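Local structure of solute carrier family 15 member 1 (5A9D) at residues Val109-Ser114 with Tyr167-Ala172. The protein probably helps carry di- and tripeptides into intestinal cells together with protons, this portion being the transporter's extracellular domain. Sequence-based numbering, arbitrary orientation.
Sequences VTIKMS and YVIRRA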
ATOM      1  N   VAL A 109       6.770   7.690  15.628  1.00 35.56           N
ATOM      2  CA  VAL A 109       6.826   9.132  15.432  1.00 35.36           C
ATOM      3  C   VAL A 109       5.543   9.615  14.769  1.00 37.27           C
ATOM      4  O   VAL A 109       4.965   8.902  13.962  1.00 35.99           O
ATOM      5  CB  VAL A 109       8.084   9.606  14.644  1.00 38.38           C
ATOM      6  CG1 VAL A 109       9.368   9.347  15.415  1.00 40.04           C
ATOM      7  CG2 VAL A 109       8.149   9.023  13.236  1.00 36.89           C
ATOM      8  N   THR A 110       5.127  10.834  15.082  1.00 33.65           N
ATOM      9  CA  THR A 110       3.975  11.459  14.467  1.00 32.66           C
ATOM     10  C   THR A 110       4.457  12.746  13.837  1.00 35.47           C
ATOM     11  O   THR A 110       5.180  13.524  14.461  1.00 34.30           O
ATOM     12  CB  THR A 110       2.812  11.607  15.465  1.00 37.41           C
ATOM     13  OG1 THR A 110       2.296  10.306  15.705  1.00 37.28           O
ATOM     14  CG2 THR A 110       1.673  12.501  14.920  1.00 35.94           C
ATOM     15  N   ILE A 111       4.079  12.956  12.584  1.00 32.09           N
ATOM     16  CA  ILE A 111       4.466  14.140  11.840  1.00 30.49           C
ATOM     17  C   ILE A 111       3.224  14.870  11.476  1.00 33.31           C
ATOM     18  O   ILE A 111       2.286  14.249  10.981  1.00 30.20           O
ATOM     19  CB  ILE A 111       5.317  13.834  10.562  1.00 31.68           C
ATOM     20  CG1 ILE A 111       6.516  12.957  10.905  1.00 32.23           C
ATOM     21  CG2 ILE A 111       5.748  15.146   9.869  1.00 31.45           C
ATOM     22  CD1 ILE A 111       6.293  11.453  10.604  1.00 26.92           C
ATOM     23  N   LYS A 112       3.226  16.206  11.689  1.00 30.14           N
ATOM     24  CA  LYS A 112       2.098  17.056  11.323  1.00 32.15           C
ATOM     25  C   LYS A 112       2.679  18.107  10.382  1.00 37.10           C
ATOM     26  O   LYS A 112       3.671  18.761  10.730  1.00 35.18           O
ATOM     27  CB  LYS A 112       1.425  17.718  12.551  1.00 35.50           C
ATOM     28  CG  LYS A 112       0.813  16.717  13.534  1.00 40.23           C
ATOM     29  CD  LYS A 112      -0.400  17.291  14.223  1.00 49.77           C
ATOM     30  CE  LYS A 112      -0.927  16.399  15.320  1.00 63.58           C
ATOM     31  NZ  LYS A 112      -1.976  17.086  16.131  1.00 80.14           N
ATOM     32  N   MET A 113       2.125  18.206   9.172  1.00 34.80           N
ATOM     33  CA  MET A 113       2.610  19.166   8.171  1.00 36.29           C
ATOM     34  C   MET A 113       1.438  19.729   7.407  1.00 39.60           C
ATOM     35  O   MET A 113       0.692  18.964   6.799  1.00 36.17           O
ATOM     36  CB  MET A 113       3.606  18.509   7.203  1.00 37.69           C
ATOM     37  CG  MET A 113       4.109  19.473   6.099  1.00 44.14           C
ATOM     38  SD  MET A 113       5.147  18.679   4.836  1.00 49.00           S
ATOM     39  CE  MET A 113       6.692  18.964   5.465  1.00 46.52           C
ATOM     40  N   SER A 114       1.313  21.075   7.394  1.00 41.75           N
ATOM     41  CA  SER A 114       0.287  21.843   6.672  1.00 43.57           C
ATOM     42  C   SER A 114      -1.089  21.190   6.736  1.00 46.85           C
ATOM     43  O   SER A 114      -1.684  20.939   5.693  1.00 49.00           O
ATOM     44  CB  SER A 114       0.697  22.069   5.210  1.00 48.78           C
ATOM     45  OG  SER A 114       2.058  22.428   5.049  1.00 58.55           O
ATOM     46  N   TYR A 167      11.762  12.000   3.700  1.00 30.75           N
ATOM     47  CA  TYR A 167      12.396  12.686   4.824  1.00 30.95           C
ATOM     48  C   TYR A 167      12.735  11.629   5.864  1.00 33.72           C
ATOM     49  O   TYR A 167      11.839  10.932   6.343  1.00 31.45           O
ATOM     50  CB  TYR A 167      11.419  13.764   5.343  1.00 33.11           C
ATOM     51  CG  TYR A 167      11.369  15.024   4.495  1.00 39.19           C
ATOM     52  CD1 TYR A 167      11.599  14.980   3.121  1.00 42.62           C
ATOM     53  CD2 TYR A 167      11.160  16.270   5.074  1.00 42.79           C
ATOM     54  CE1 TYR A 167      11.630  16.150   2.350  1.00 45.36           C
ATOM     55  CE2 TYR A 167      11.192  17.444   4.313  1.00 45.25           C
ATOM     56  CZ  TYR A 167      11.411  17.376   2.950  1.00 46.64           C
ATOM     57  OH  TYR A 167      11.420  18.533   2.204  1.00 50.37           O
ATOM     58  N   VAL A 168      14.036  11.393   6.091  1.00 30.40           N
ATOM     59  CA  VAL A 168      14.493  10.355   7.033  1.00 29.56           C
ATOM     60  C   VAL A 168      14.741  11.004   8.386  1.00 31.48           C
ATOM     61  O   VAL A 168      15.575  11.883   8.494  1.00 32.65           O
ATOM     62  CB  VAL A 168      15.743   9.576   6.502  1.00 34.73           C
ATOM     63  CG1 VAL A 168      16.295   8.625   7.561  1.00 34.76           C
ATOM     64  CG2 VAL A 168      15.422   8.811   5.218  1.00 34.76           C
ATOM     65  N   ILE A 169      14.027  10.544   9.414  1.00 28.25           N
ATOM     66  CA  ILE A 169      14.126  11.055  10.774  1.00 27.05           C
ATOM     67  C   ILE A 169      15.132  10.220  11.529  1.00 33.83           C
ATOM     68  O   ILE A 169      14.944   9.011  11.623  1.00 34.07           O
ATOM     69  CB  ILE A 169      12.722  10.988  11.441  1.00 28.21           C
ATOM     70  CG1 ILE A 169      11.677  11.795  10.601  1.00 28.24           C
ATOM     71  CG2 ILE A 169      12.801  11.440  12.944  1.00 26.82           C
ATOM     72  CD1 ILE A 169      10.146  11.464  11.021  1.00 30.09           C
ATOM     73  N   ARG A 170      16.159  10.855  12.125  1.00 32.55           N
ATOM     74  CA  ARG A 170      17.163  10.136  12.929  1.00 33.19           C
ATOM     75  C   ARG A 170      17.571  10.922  14.154  1.00 35.93           C
ATOM     76  O   ARG A 170      17.252  12.116  14.249  1.00 34.42           O
ATOM     77  CB  ARG A 170      18.410   9.836  12.085  1.00 33.38           C
ATOM     78  CG  ARG A 170      19.085  11.076  11.490  1.00 38.51           C
ATOM     79  CD  ARG A 170      20.533  10.780  11.171  1.00 60.51           C
ATOM     80  NE  ARG A 170      20.999  11.546  10.019  1.00 77.97           N
ATOM     81  CZ  ARG A 170      22.279  11.732   9.715  1.00 98.79           C
ATOM     82  NH1 ARG A 170      23.234  11.238  10.498  1.00 88.84           N
ATOM     83  NH2 ARG A 170      22.617  12.421   8.634  1.00 84.87           N
ATOM     84  N   ARG A 171      18.392  10.287  15.020  1.00 32.95           N
ATOM     85  CA  ARG A 171      18.961  10.950  16.195  1.00 35.18           C
ATOM     86  C   ARG A 171      20.087  11.835  15.724  1.00 40.08           C
ATOM     87  O   ARG A 171      20.907  11.383  14.937  1.00 40.24           O
ATOM     88  CB  ARG A 171      19.554   9.939  17.207  1.00 37.20           C
ATOM     89  CG  ARG A 171      18.580   9.079  17.999  1.00 47.78           C
ATOM     90  CD  ARG A 171      17.543   9.858  18.782  1.00 57.43           C
ATOM     91  NE  ARG A 171      18.043  10.386  20.046  1.00 65.10           N
ATOM     92  CZ  ARG A 171      18.051   9.711  21.193  1.00 76.46           C
ATOM     93  NH1 ARG A 171      17.646   8.447  21.233  1.00 61.66           N
ATOM     94  NH2 ARG A 171      18.485  10.289  22.305  1.00 61.93           N
ATOM     95  N   ALA A 172      20.118  13.100  16.169  1.00 40.19           N
ATOM     96  CA  ALA A 172      21.221  14.040  15.900  1.00 41.66           C
ATOM     97  C   ALA A 172      22.328  13.755  16.903  1.00 43.97           C
ATOM     98  O   ALA A 172      22.056  13.142  17.932  1.00 42.43           O
ATOM     99  CB  ALA A 172      20.733  15.480  16.057  1.00 43.36           C
TER
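Val109, Ile111 and Ile169 meet in the hydrophobic core of an immunoglobulin-like β-sandwich, the second of the two such lobes in this extracellular domain. Strand 109-113 belongs to one sheet, where it pairs with strands 116-121 and 138-142; strand 164-171 belongs to the facing sheet, between strands 97-103 and 177-184. No hydrogen bond joins the two segments, and the nearest CA atoms, those of Val109 and Ile169, lie 8.9 Å apart, a spacing bridged by side chains alone. The tight part is a small knot of methyl groups. Ile169 has CG1 anti to its carbonyl carbon (chi1 -57°) and its chain extended (chi2 166°), which points CD1 toward the other sheet, so that it meets the ends of both partners tip to tip, and Phe101 of the neighbouring strand 97-103 also packs against Ile169 and Ile111. Toward Tyr167 and Met113 the packing across the pair is looser: both side chains start toward the opposite segment, but their nearest atoms, Met113 CE and Tyr167 CE2, are still 4.9 Å apart. Tyr167 instead sets its ring against that of Phe101, with planes at about 75°, while Met113 rests on Ile99 and Tyr139. The outer faces differ again. Lys112 is exposed, Thr110 OG1 bonds to the backbone N of Asn120, and Val168 and Arg170 pack on Met31 of the second subunit. At the centre, Ile169 CD1 lies 3.9 Å from Val109 CG2 and equally 3.9 Å from Ile111 CD1.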